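Local structure of TetR family transcriptional regulator (Clostridium perfringens, 6AZH) at residues F19-V29 with L43-F54. The protein probably represses or otherwise regulates transcription as a dimeric DNA-binding protein of the TetR family, with a putative role in controlling fatty acid metabolism. Residues are numbered along the deposited sequence; the frame is centred on the assembly and turned at random.
Sequences FATSGYNGSTV and LYYNFKSKEEIF
Lys-50 NZ is gripped by two backbone carbonyls of the facing segment, donating to Ser-27 O at 2.9 Å and to Tyr-24 O at 3.1 Å; a water that accepts from it also donates to Asn-25 OD1, while ND2 of the same amide hydrogen-bonds to the backbone O of Asn-25 of the second subunit. Ser-27 N and Lys-50 NZ reach Tyr-24 O from opposite faces of its carbonyl plane, so one oxygen joins the lysine to the turn from Tyr-24 to Ser-27. The lysine chain runs out with CG anti to the backbone N (chi1 172°) and bends at chi3 (85°), which carries CE over one face of the Tyr-24 ring, 3.9 Å from its centroid; NZ adds an off-centre cation-pi contact. Beyond the lysine three rings interlock as two T-shaped pairs: Phe-54 turns its edge to the face of Phe-19 (planes at 86°) and offers its own face to the edge of Tyr-24, with centroids 5.4 Å apart. At the other end Val-29 is a knob among Leu-43, Tyr-44, Lys-50 and Ile-53, its CG1 pressed tightly against Leu-43 CD2 at 3.5 Å. Within the helix-turn-helix DNA-binding domain, the contact ties the C-terminal part of helix 6-26 and the start of helix 29-36 to helix 40-46 and the start of helix 50-74, while Met-103 of helix 98-106 packs on both phenylalanines.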
loop_
_atom_site.group_PDB
_atom_site.type_symbol
_atom_site.label_atom_id
_atom_site.label_comp_id
_atom_site.label_asym_id
_atom_site.label_seq_id
_atom_site.Cartn_x
_atom_site.Cartn_y
_atom_site.Cartn_z
ATOM N N PHE A 19 15.711 2.300 -7.687
ATOM C CA PHE A 19 14.264 2.219 -7.872
ATOM C C PHE A 19 13.513 2.697 -6.624
ATOM O O PHE A 19 12.494 3.383 -6.736
ATOM C CB PHE A 19 13.855 0.785 -8.221
ATOM C CG PHE A 19 14.178 0.370 -9.632
ATOM C CD1 PHE A 19 13.787 1.157 -10.710
ATOM C CD2 PHE A 19 14.841 -0.830 -9.882
ATOM C CE1 PHE A 19 14.067 0.763 -12.014
ATOM C CE2 PHE A 19 15.127 -1.239 -11.180
ATOM C CZ PHE A 19 14.740 -0.436 -12.255
ATOM N N ALA A 20 13.990 2.340 -5.428
ATOM C CA ALA A 20 13.277 2.758 -4.219
ATOM C C ALA A 20 13.392 4.258 -3.983
ATOM O O ALA A 20 12.463 4.873 -3.451
ATOM C CB ALA A 20 13.793 2.003 -2.993
ATOM N N THR A 21 14.508 4.859 -4.379
ATOM C CA THR A 21 14.722 6.282 -4.153
ATOM C C THR A 21 13.970 7.129 -5.177
ATOM O O THR A 21 13.269 8.081 -4.820
ATOM C CB THR A 21 16.226 6.573 -4.206
ATOM O OG1 THR A 21 16.860 5.957 -3.079
ATOM C CG2 THR A 21 16.491 8.080 -4.195
ATOM N N SER A 22 14.106 6.788 -6.457
ATOM C CA SER A 22 13.666 7.639 -7.550
ATOM C C SER A 22 12.407 7.154 -8.241
ATOM O O SER A 22 11.865 7.890 -9.070
ATOM C CB SER A 22 14.784 7.759 -8.601
ATOM O OG SER A 22 15.988 8.156 -7.985
ATOM N N GLY A 23 11.932 5.948 -7.937
ATOM C CA GLY A 23 10.832 5.378 -8.687
ATOM C C GLY A 23 11.280 4.879 -10.045
ATOM O O GLY A 23 12.416 5.130 -10.473
ATOM N N TYR A 24 10.383 4.188 -10.743
ATOM C CA TYR A 24 10.762 3.539 -11.990
ATOM C C TYR A 24 11.182 4.550 -13.052
ATOM O O TYR A 24 12.280 4.453 -13.618
ATOM C CB TYR A 24 9.608 2.681 -12.501
ATOM C CG TYR A 24 9.987 1.911 -13.729
ATOM C CD1 TYR A 24 9.667 2.391 -14.996
ATOM C CD2 TYR A 24 10.691 0.713 -13.630
ATOM C CE1 TYR A 24 10.024 1.699 -16.133
ATOM C CE2 TYR A 24 11.055 0.014 -14.761
ATOM C CZ TYR A 24 10.720 0.512 -16.007
ATOM O OH TYR A 24 11.070 -0.173 -17.134
ATOM N N ASN A 25 10.317 5.529 -13.347
ATOM C CA ASN A 25 10.586 6.438 -14.465
ATOM C C ASN A 25 11.845 7.267 -14.227
ATOM O O ASN A 25 12.586 7.577 -15.174
ATOM C CB ASN A 25 9.388 7.361 -14.704
ATOM C CG ASN A 25 8.227 6.652 -15.380
ATOM O OD1 ASN A 25 8.375 5.547 -15.904
ATOM N ND2 ASN A 25 7.059 7.282 -15.358
ATOM N N GLY A 26 12.088 7.664 -12.977
ATOM C CA GLY A 26 13.253 8.453 -12.632
ATOM C C GLY A 26 14.549 7.681 -12.524
ATOM O O GLY A 26 15.616 8.297 -12.504
ATOM N N SER A 27 14.484 6.354 -12.445
ATOM C CA SER A 27 15.682 5.529 -12.432
ATOM C C SER A 27 16.201 5.350 -13.850
ATOM O O SER A 27 15.443 5.421 -14.821
ATOM C CB SER A 27 15.386 4.172 -11.812
ATOM O OG SER A 27 14.827 4.337 -10.512
ATOM N N THR A 28 17.512 5.126 -13.964
ATOM C CA THR A 28 18.150 4.933 -15.260
ATOM C C THR A 28 19.191 3.830 -15.169
ATOM O O THR A 28 19.798 3.618 -14.116
ATOM C CB THR A 28 18.856 6.195 -15.767
ATOM O OG1 THR A 28 19.920 6.545 -14.868
ATOM C CG2 THR A 28 17.875 7.362 -15.907
ATOM N N VAL A 29 19.431 3.170 -16.306
ATOM C CA VAL A 29 20.576 2.266 -16.418
ATOM C C VAL A 29 21.861 2.992 -16.025
ATOM O O VAL A 29 22.695 2.448 -15.293
ATOM C CB VAL A 29 20.666 1.677 -17.839
ATOM C CG1 VAL A 29 22.002 0.994 -18.050
ATOM C CG2 VAL A 29 19.536 0.708 -18.098
ATOM N N LEU A 43 27.156 -4.273 -17.811
ATOM C CA LEU A 43 25.733 -4.235 -17.479
ATOM C C LEU A 43 24.899 -4.597 -18.698
ATOM O O LEU A 43 24.025 -5.466 -18.633
ATOM C CB LEU A 43 25.324 -2.865 -16.931
ATOM C CG LEU A 43 23.827 -2.731 -16.557
ATOM C CD1 LEU A 43 23.620 -1.721 -15.435
ATOM C CD2 LEU A 43 22.924 -2.352 -17.745
ATOM N N TYR A 44 25.151 -3.930 -19.826
ATOM C CA TYR A 44 24.324 -4.170 -20.997
ATOM C C TYR A 44 24.545 -5.557 -21.586
ATOM O O TYR A 44 23.663 -6.067 -22.284
ATOM C CB TYR A 44 24.594 -3.088 -22.048
ATOM C CG TYR A 44 23.820 -1.794 -21.847
ATOM C CD1 TYR A 44 22.422 -1.784 -21.813
ATOM C CD2 TYR A 44 24.488 -0.585 -21.721
ATOM C CE1 TYR A 44 21.718 -0.593 -21.660
ATOM C CE2 TYR A 44 23.800 0.615 -21.573
ATOM C CZ TYR A 44 22.420 0.604 -21.530
ATOM O OH TYR A 44 21.751 1.794 -21.366
ATOM N N TYR A 45 25.693 -6.186 -21.308
ATOM C CA TYR A 45 25.870 -7.575 -21.706
ATOM C C TYR A 45 24.887 -8.481 -20.976
ATOM O O TYR A 45 24.489 -9.524 -21.505
ATOM C CB TYR A 45 27.306 -8.018 -21.435
ATOM C CG TYR A 45 27.610 -9.415 -21.924
ATOM C CD1 TYR A 45 27.612 -10.493 -21.046
ATOM C CD2 TYR A 45 27.889 -9.659 -23.266
ATOM C CE1 TYR A 45 27.883 -11.776 -21.487
ATOM C CE2 TYR A 45 28.163 -10.941 -23.715
ATOM C CZ TYR A 45 28.157 -11.993 -22.821
ATOM O OH TYR A 45 28.428 -13.269 -23.256
ATOM N N ASN A 46 24.470 -8.086 -19.777
ATOM C CA ASN A 46 23.593 -8.887 -18.933
ATOM C C ASN A 46 22.125 -8.488 -19.021
ATOM O O ASN A 46 21.251 -9.356 -18.903
ATOM C CB ASN A 46 24.051 -8.787 -17.473
ATOM C CG ASN A 46 25.302 -9.603 -17.197
ATOM O OD1 ASN A 46 25.214 -10.779 -16.850
ATOM N ND2 ASN A 46 26.469 -8.982 -17.339
ATOM N N PHE A 47 21.841 -7.203 -19.226
ATOM C CA PHE A 47 20.486 -6.660 -19.224
ATOM C C PHE A 47 20.363 -5.638 -20.342
ATOM O O PHE A 47 21.178 -4.714 -20.416
ATOM C CB PHE A 47 20.167 -5.988 -17.884
ATOM C CG PHE A 47 20.280 -6.904 -16.703
ATOM C CD1 PHE A 47 19.314 -7.862 -16.464
ATOM C CD2 PHE A 47 21.347 -6.796 -15.823
ATOM C CE1 PHE A 47 19.418 -8.729 -15.370
ATOM C CE2 PHE A 47 21.451 -7.649 -14.718
ATOM C CZ PHE A 47 20.482 -8.605 -14.493
ATOM N N LYS A 48 19.347 -5.789 -21.196
ATOM C CA LYS A 48 19.198 -4.909 -22.355
ATOM C C LYS A 48 18.642 -3.538 -22.007
ATOM O O LYS A 48 18.814 -2.605 -22.795
ATOM C CB LYS A 48 18.279 -5.553 -23.397
ATOM C CG LYS A 48 18.822 -6.820 -24.039
ATOM C CD LYS A 48 17.912 -7.277 -25.175
ATOM C CE LYS A 48 17.746 -8.794 -25.194
ATOM N NZ LYS A 48 18.982 -9.485 -25.672
ATOM N N SER A 49 17.974 -3.389 -20.863
ATOM C CA SER A 49 17.199 -2.184 -20.591
ATOM C C SER A 49 16.905 -2.093 -19.099
ATOM O O SER A 49 17.077 -3.055 -18.349
ATOM C CB SER A 49 15.880 -2.188 -21.372
ATOM O OG SER A 49 15.014 -3.192 -20.860
ATOM N N LYS A 50 16.441 -0.911 -18.688
ATOM C CA LYS A 50 15.961 -0.709 -17.324
ATOM C C LYS A 50 14.843 -1.682 -16.977
ATOM O O LYS A 50 14.800 -2.220 -15.859
ATOM C CB LYS A 50 15.499 0.741 -17.186
ATOM C CG LYS A 50 14.806 1.093 -15.896
ATOM C CD LYS A 50 14.605 2.599 -15.834
ATOM C CE LYS A 50 13.356 3.058 -16.545
ATOM N NZ LYS A 50 13.308 4.554 -16.586
ATOM N N GLU A 51 13.927 -1.928 -17.922
ATOM C CA GLU A 51 12.814 -2.829 -17.645
ATOM C C GLU A 51 13.307 -4.242 -17.383
ATOM O O GLU A 51 12.768 -4.946 -16.523
ATOM C CB GLU A 51 11.809 -2.841 -18.795
ATOM C CG GLU A 51 10.586 -3.745 -18.500
ATOM C CD GLU A 51 9.369 -3.395 -19.353
ATOM O OE1 GLU A 51 9.205 -4.010 -20.428
ATOM O OE2 GLU A 51 8.576 -2.510 -18.953
ATOM N N GLU A 52 14.335 -4.677 -18.110
ATOM C CA GLU A 52 14.883 -6.002 -17.839
ATOM C C GLU A 52 15.499 -6.057 -16.449
ATOM O O GLU A 52 15.342 -7.059 -15.737
ATOM C CB GLU A 52 15.904 -6.389 -18.917
ATOM C CG GLU A 52 15.264 -6.825 -20.227
ATOM C CD GLU A 52 16.199 -7.624 -21.142
ATOM O OE1 GLU A 52 17.355 -7.900 -20.757
ATOM O OE2 GLU A 52 15.770 -7.969 -22.265
ATOM N N ILE A 53 16.178 -4.985 -16.026
ATOM C CA ILE A 53 16.759 -4.975 -14.687
ATOM C C ILE A 53 15.653 -5.056 -13.646
ATOM O O ILE A 53 15.712 -5.860 -12.707
ATOM C CB ILE A 53 17.632 -3.734 -14.456
ATOM C CG1 ILE A 53 18.850 -3.728 -15.403
ATOM C CG2 ILE A 53 18.109 -3.710 -12.997
ATOM C CD1 ILE A 53 19.603 -2.404 -15.409
ATOM N N PHE A 54 14.622 -4.223 -13.813
ATOM C CA PHE A 54 13.495 -4.220 -12.882
ATOM C C PHE A 54 12.894 -5.610 -12.711
ATOM O O PHE A 54 12.685 -6.068 -11.582
ATOM C CB PHE A 54 12.426 -3.243 -13.373
ATOM C CG PHE A 54 11.254 -3.127 -12.437
ATOM C CD1 PHE A 54 10.146 -3.951 -12.578
ATOM C CD2 PHE A 54 11.280 -2.205 -11.399
ATOM C CE1 PHE A 54 9.084 -3.848 -11.700
ATOM C CE2 PHE A 54 10.206 -2.106 -10.513
ATOM C CZ PHE A 54 9.117 -2.926 -10.675
HETATM O O HOH W 1 10.940 5.216 -17.845
#